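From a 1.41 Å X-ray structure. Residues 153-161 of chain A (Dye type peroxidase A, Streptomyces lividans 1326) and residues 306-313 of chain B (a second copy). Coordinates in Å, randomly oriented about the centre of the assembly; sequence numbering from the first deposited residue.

Chain A, residues 153-161: ARVRWQMNG
Chain B 306-313: YHDGFDAD

How do the two stretches lie against each other? Residues 153-161 of chain A form an extended strand, and chain B is a strand from 306 to 310, then loop or turn. The strands run nearly antiparallel, 165° between their N-to-C directions, with axes 6.7 Å apart at closest approach. Q158(A) sits opposite G309(B), CA to CA 6.1 Å; N160(A) CA lies 7.7 Å from D308(B) CA, and R154(A) CA lies 8.0 Å from D313(B) CA. At these separations side chains make the bridges: no backbone-to-backbone hydrogen bond crosses the gap.

What does H307(B) offer chain A? Y306(B) points sideways and makes no contact, but H307(B) (phi/psi -150/119, chi1 t, chi2 67°) turns toward the other strand. Its NE2 donates to Q158(A) OE1 at 2.9 Å and 151°, with the acceptor near the ring plane, where the N-H points. Its backbone O accepts from N160(A) ND2 at 2.7 Å, the angle of 130° showing a bent bond. Within chain A, Q158(A) NE2 donates to N160(A) OD1 at 2.9 Å and 172°. Q158(A) (-154/132, chi1 t, chi2 -92°, chi3 -58°) and N160(A) (-101/146, chi1 m, chi2 -29°) are therefore linked to each other as well as to H307(B).

What happens where the strand passes G309(B)? D308(B) (-123/22, chi1 m) points away, and G309(B) follows at 119/-169, where a CB would be jammed against the preceding carbonyl O; the backbone itself calls for glycine. G309(B) CA lies 3.6 Å from Q158(A) OE1; a CB here would point sideways, 4.5 Å from that oxygen, so the neighbouring strand is not what demands glycine. F310(B) (-125/144, chi1 m, chi2 87°) then points back toward chain A. Its CE1 is 3.6 Å from Q158(A) OE1, and its CD1 lies 4.2 Å from CG1 of V155(A) (-67/119, chi1 t), an apolar contact approached obliquely to the ring.

What holds the loop beyond the strand? D311(B) (-82/-177, chi1 p) points away, but its O is 3.0 Å from water 2 and 2.9 Å from water 3; these waters lie 2.8 and 3.1 Å, respectively, from V155(A) O, filling the gap between the two carbonyls. At A312(B) (-64/-25), O accepts from R154(A) NH2 at 2.9 Å and 166°, near the guanidinium plane. Water 1 adds a second link, accepting from R154(A) NE at 3.0 Å and donating to A312(B) O at 2.9 Å. R154(A) (-116/151) reaches over with chi1 p, chi2 t, chi3 m and chi4 -89°. D313(B) (-92/7, chi1 m) points away, its N making a weak 2.9 Å hydrogen bond to D311(B) OD1.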

ATOM      1  N   ALA A 153      10.330  -6.928  23.071  1.00 17.04           N
ATOM      2  CA  ALA A 153       9.788  -5.616  22.726  1.00 16.46           C
ATOM      3  C   ALA A 153       8.381  -5.742  22.173  1.00 15.05           C
ATOM      4  O   ALA A 153       7.989  -6.839  21.757  1.00 17.27           O
ATOM      5  CB  ALA A 153      10.693  -4.926  21.724  1.00 15.80           C
ATOM      6  N   ARG A 154       7.617  -4.655  22.280  1.00 15.19           N
ATOM      7  CA  ARG A 154       6.246  -4.578  21.751  1.00 14.80           C
ATOM      8  C   ARG A 154       6.245  -3.515  20.659  1.00 14.06           C
ATOM      9  O   ARG A 154       7.050  -2.565  20.711  1.00 13.04           O
ATOM     10  CB  ARG A 154       5.192  -4.223  22.839  1.00 15.27           C
ATOM     11  CG  ARG A 154       5.305  -2.832  23.464  1.00 16.23           C
ATOM     12  CD  ARG A 154       4.215  -2.499  24.467  1.00 17.89           C
ATOM     13  NE  ARG A 154       2.907  -2.530  23.802  1.00 18.26           N
ATOM     14  CZ  ARG A 154       2.299  -1.514  23.177  1.00 19.22           C
ATOM     15  NH1 ARG A 154       2.817  -0.289  23.121  1.00 20.61           N
ATOM     16  NH2 ARG A 154       1.132  -1.738  22.574  1.00 19.61           N
ATOM     17  N   VAL A 155       5.355  -3.674  19.679  1.00 13.92           N
ATOM     18  CA  VAL A 155       5.105  -2.640  18.676  1.00 13.28           C
ATOM     19  C   VAL A 155       4.461  -1.457  19.364  1.00 12.87           C
ATOM     20  O   VAL A 155       3.375  -1.562  19.964  1.00 13.87           O
ATOM     21  CB  VAL A 155       4.199  -3.162  17.547  1.00 13.36           C
ATOM     22  CG1 VAL A 155       3.804  -2.051  16.574  1.00 13.26           C
ATOM     23  CG2 VAL A 155       4.892  -4.289  16.814  1.00 14.12           C
ATOM     24  N   ARG A 156       5.146  -0.323  19.286  1.00 11.66           N
ATOM     25  CA  ARG A 156       4.619   0.938  19.787  1.00 12.38           C
ATOM     26  C   ARG A 156       3.721   1.601  18.734  1.00 11.76           C
ATOM     27  O   ARG A 156       2.626   2.052  19.030  1.00 12.01           O
ATOM     28  CB  ARG A 156       5.786   1.872  20.162  1.00 13.16           C
ATOM     29  CG  ARG A 156       5.344   3.203  20.732  1.00 14.51           C
ATOM     30  CD  ARG A 156       6.519   4.139  20.992  1.00 14.46           C
ATOM     31  NE  ARG A 156       5.990   5.411  21.464  1.00 16.16           N
ATOM     32  CZ  ARG A 156       5.560   5.658  22.693  1.00 16.65           C
ATOM     33  NH1 ARG A 156       5.686   4.741  23.652  1.00 17.06           N
ATOM     34  NH2 ARG A 156       5.020   6.834  22.968  1.00 18.07           N
ATOM     35  N   TRP A 157       4.222   1.674  17.515  1.00 11.40           N
ATOM     36  CA  TRP A 157       3.466   2.240  16.386  1.00 10.68           C
ATOM     37  C   TRP A 157       3.983   1.696  15.069  1.00 10.57           C
ATOM     38  O   TRP A 157       5.099   1.197  14.977  1.00 10.27           O
ATOM     39  CB  TRP A 157       3.435   3.780  16.377  1.00 10.91           C
ATOM     40  CG  TRP A 157       4.735   4.509  16.327  1.00 11.06           C
ATOM     41  CD1 TRP A 157       5.371   5.079  17.365  1.00 12.25           C
ATOM     42  CD2 TRP A 157       5.532   4.800  15.159  1.00 11.49           C
ATOM     43  NE1 TRP A 157       6.527   5.704  16.941  1.00 12.23           N
ATOM     44  CE2 TRP A 157       6.644   5.552  15.585  1.00 11.94           C
ATOM     45  CE3 TRP A 157       5.414   4.501  13.805  1.00 11.14           C
ATOM     46  CZ2 TRP A 157       7.634   5.983  14.708  1.00 12.15           C
ATOM     47  CZ3 TRP A 157       6.390   4.927  12.932  1.00 11.54           C
ATOM     48  CH2 TRP A 157       7.498   5.662  13.394  1.00 11.96           C
ATOM     49  N   GLN A 158       3.137   1.741  14.057  1.00  9.72           N
ATOM     50  CA  GLN A 158       3.529   1.226  12.745  1.00 10.31           C
ATOM     51  C   GLN A 158       2.729   1.929  11.678  1.00 10.59           C
ATOM     52  O   GLN A 158       1.487   2.128  11.841  1.00 10.43           O
ATOM     53  CB  GLN A 158       3.350  -0.293  12.677  1.00 11.40           C
ATOM     54  CG  GLN A 158       3.990  -0.953  11.443  1.00 12.16           C
ATOM     55  CD  GLN A 158       3.037  -1.066  10.280  1.00 12.70           C
ATOM     56  OE1 GLN A 158       1.994  -1.667  10.416  1.00 12.57           O
ATOM     57  NE2 GLN A 158       3.421  -0.549   9.122  1.00 13.52           N
ATOM     58  N   MET A 159       3.447   2.387  10.646  1.00 10.08           N
ATOM     59  CA  MET A 159       2.862   3.157   9.518  1.00  9.84           C
ATOM     60  C   MET A 159       3.226   2.509   8.184  1.00 10.07           C
ATOM     61  O   MET A 159       4.374   2.108   7.965  1.00 10.18           O
ATOM     62  CB  MET A 159       3.342   4.624   9.564  1.00  9.88           C
ATOM     63  CG  MET A 159       2.927   5.324  10.840  1.00 10.26           C
ATOM     64  SD  MET A 159       3.588   6.989  10.974  1.00 11.99           S
ATOM     65  CE  MET A 159       3.283   7.228  12.718  1.00 12.25           C
ATOM     66  N   ASN A 160       2.277   2.485   7.246  1.00  9.62           N
ATOM     67  CA  ASN A 160       2.514   2.033   5.893  1.00 10.68           C
ATOM     68  C   ASN A 160       2.682   3.206   4.952  1.00 10.19           C
ATOM     69  O   ASN A 160       1.992   4.205   5.083  1.00 10.81           O
ATOM     70  CB  ASN A 160       1.309   1.280   5.343  1.00 11.26           C
ATOM     71  CG  ASN A 160       0.974   0.030   6.128  1.00 12.95           C
ATOM     72  OD1 ASN A 160       1.861  -0.621   6.732  1.00 13.03           O
ATOM     73  ND2 ASN A 160      -0.334  -0.339   6.098  1.00 14.24           N
ATOM     74  N   GLY A 161       3.545   3.026   3.955  1.00  9.95           N
ATOM     75  CA  GLY A 161       3.742   4.023   2.921  1.00 10.21           C
ATOM     76  C   GLY A 161       3.918   3.419   1.539  1.00  9.61           C
ATOM     77  O   GLY A 161       4.036   2.203   1.374  1.00  9.10           O
TER
ATOM     78  N   TYR B 306      -4.309  -7.173   2.499  1.00  8.84           N
ATOM     79  CA  TYR B 306      -4.268  -5.955   3.276  1.00  9.01           C
ATOM     80  C   TYR B 306      -3.495  -6.119   4.545  1.00  9.13           C
ATOM     81  O   TYR B 306      -3.334  -7.221   5.077  1.00  9.03           O
ATOM     82  CB  TYR B 306      -5.665  -5.437   3.576  1.00  8.85           C
ATOM     83  CG  TYR B 306      -6.487  -6.211   4.627  1.00  8.71           C
ATOM     84  CD1 TYR B 306      -6.417  -5.906   5.994  1.00  8.78           C
ATOM     85  CD2 TYR B 306      -7.334  -7.267   4.243  1.00  8.70           C
ATOM     86  CE1 TYR B 306      -7.210  -6.577   6.923  1.00  9.09           C
ATOM     87  CE2 TYR B 306      -8.127  -7.936   5.176  1.00  9.00           C
ATOM     88  CZ  TYR B 306      -8.056  -7.609   6.518  1.00  9.03           C
ATOM     89  OH  TYR B 306      -8.827  -8.276   7.452  1.00  9.92           O
ATOM     90  N   HIS B 307      -2.971  -4.984   4.975  1.00 10.34           N
ATOM     91  CA  HIS B 307      -2.378  -4.838   6.274  1.00 10.86           C
ATOM     92  C   HIS B 307      -2.560  -3.396   6.743  1.00 11.47           C
ATOM     93  O   HIS B 307      -2.037  -2.492   6.097  1.00 11.69           O
ATOM     94  CB  HIS B 307      -0.891  -5.198   6.284  1.00 11.55           C
ATOM     95  CG  HIS B 307      -0.260  -4.896   7.603  1.00 11.64           C
ATOM     96  ND1 HIS B 307      -0.587  -5.582   8.749  1.00 12.15           N
ATOM     97  CD2 HIS B 307       0.586  -3.904   7.981  1.00 12.29           C
ATOM     98  CE1 HIS B 307       0.078  -5.063   9.770  1.00 12.77           C
ATOM     99  NE2 HIS B 307       0.784  -4.030   9.330  1.00 12.54           N
ATOM    100  N   ASP B 308      -3.262  -3.194   7.864  1.00 11.93           N
ATOM    101  CA  ASP B 308      -3.589  -1.859   8.388  1.00 13.12           C
ATOM    102  C   ASP B 308      -3.098  -1.608   9.826  1.00 14.61           C
ATOM    103  O   ASP B 308      -3.649  -0.790  10.566  1.00 17.25           O
ATOM    104  CB  ASP B 308      -5.110  -1.660   8.308  1.00 13.73           C
ATOM    105  CG  ASP B 308      -5.606  -1.593   6.883  1.00 14.14           C
ATOM    106  OD1 ASP B 308      -4.961  -0.954   6.042  1.00 16.36           O
ATOM    107  OD2 ASP B 308      -6.649  -2.155   6.590  1.00 14.72           O
ATOM    108  N   GLY B 309      -2.105  -2.358  10.262  1.00 13.91           N
ATOM    109  CA  GLY B 309      -1.448  -2.076  11.523  1.00 14.63           C
ATOM    110  C   GLY B 309      -1.553  -3.175  12.522  1.00 14.77           C
ATOM    111  O   GLY B 309      -1.996  -4.300  12.213  1.00 13.86           O
ATOM    112  N   PHE B 310      -1.150  -2.835  13.745  1.00 15.20           N
ATOM    113  CA  PHE B 310      -1.180  -3.744  14.865  1.00 15.99           C
ATOM    114  C   PHE B 310      -1.973  -3.113  16.004  1.00 17.37           C
ATOM    115  O   PHE B 310      -1.869  -1.902  16.226  1.00 19.37           O
ATOM    116  CB  PHE B 310       0.232  -4.029  15.348  1.00 15.21           C
ATOM    117  CG  PHE B 310       1.112  -4.698  14.324  1.00 13.84           C
ATOM    118  CD1 PHE B 310       1.836  -3.952  13.406  1.00 13.34           C
ATOM    119  CD2 PHE B 310       1.212  -6.085  14.292  1.00 13.73           C
ATOM    120  CE1 PHE B 310       2.636  -4.579  12.481  1.00 13.10           C
ATOM    121  CE2 PHE B 310       2.025  -6.714  13.377  1.00 13.11           C
ATOM    122  CZ  PHE B 310       2.733  -5.968  12.474  1.00 13.28           C
ATOM    123  N   ASP B 311      -2.721  -3.932  16.732  1.00 18.85           N
ATOM    124  CA  ASP B 311      -3.425  -3.463  17.934  1.00 20.14           C
ATOM    125  C   ASP B 311      -2.466  -3.450  19.138  1.00 21.46           C
ATOM    126  O   ASP B 311      -1.281  -3.761  19.005  1.00 21.42           O
ATOM    127  CB  ASP B 311      -4.718  -4.271  18.172  1.00 19.74           C
ATOM    128  CG  ASP B 311      -4.499  -5.639  18.791  1.00 19.89           C
ATOM    129  OD1 ASP B 311      -3.362  -6.025  19.143  1.00 18.77           O
ATOM    130  OD2 ASP B 311      -5.512  -6.364  18.989  1.00 21.51           O
ATOM    131  N   ALA B 312      -2.983  -3.099  20.312  1.00 23.36           N
ATOM    132  CA  ALA B 312      -2.151  -2.921  21.506  1.00 22.98           C
ATOM    133  C   ALA B 312      -1.472  -4.200  21.970  1.00 22.51           C
ATOM    134  O   ALA B 312      -0.429  -4.140  22.642  1.00 22.93           O
ATOM    135  CB  ALA B 312      -2.986  -2.328  22.636  1.00 24.02           C
ATOM    136  N   ASP B 313      -2.055  -5.346  21.630  1.00 20.84           N
ATOM    137  CA  ASP B 313      -1.463  -6.652  21.915  1.00 22.21           C
ATOM    138  C   ASP B 313      -0.590  -7.229  20.794  1.00 19.27           C
ATOM    139  O   ASP B 313      -0.168  -8.386  20.874  1.00 20.97           O
ATOM    140  CB  ASP B 313      -2.567  -7.652  22.302  1.00 24.29           C
ATOM    141  CG  ASP B 313      -3.364  -7.188  23.509  1.00 26.94           C
ATOM    142  OD1 ASP B 313      -2.733  -6.728  24.484  1.00 28.35           O
ATOM    143  OD2 ASP B 313      -4.607  -7.246  23.471  1.00 30.57           O
TER
HETATM  144  O   HOH W   1       1.763  -5.301  24.114  1.00 27.61           O
HETATM  145  O   HOH W   2       1.532  -3.659  19.940  1.00 23.87           O
HETATM  146  O   HOH W   3       0.731  -1.772  18.456  1.00 33.65           O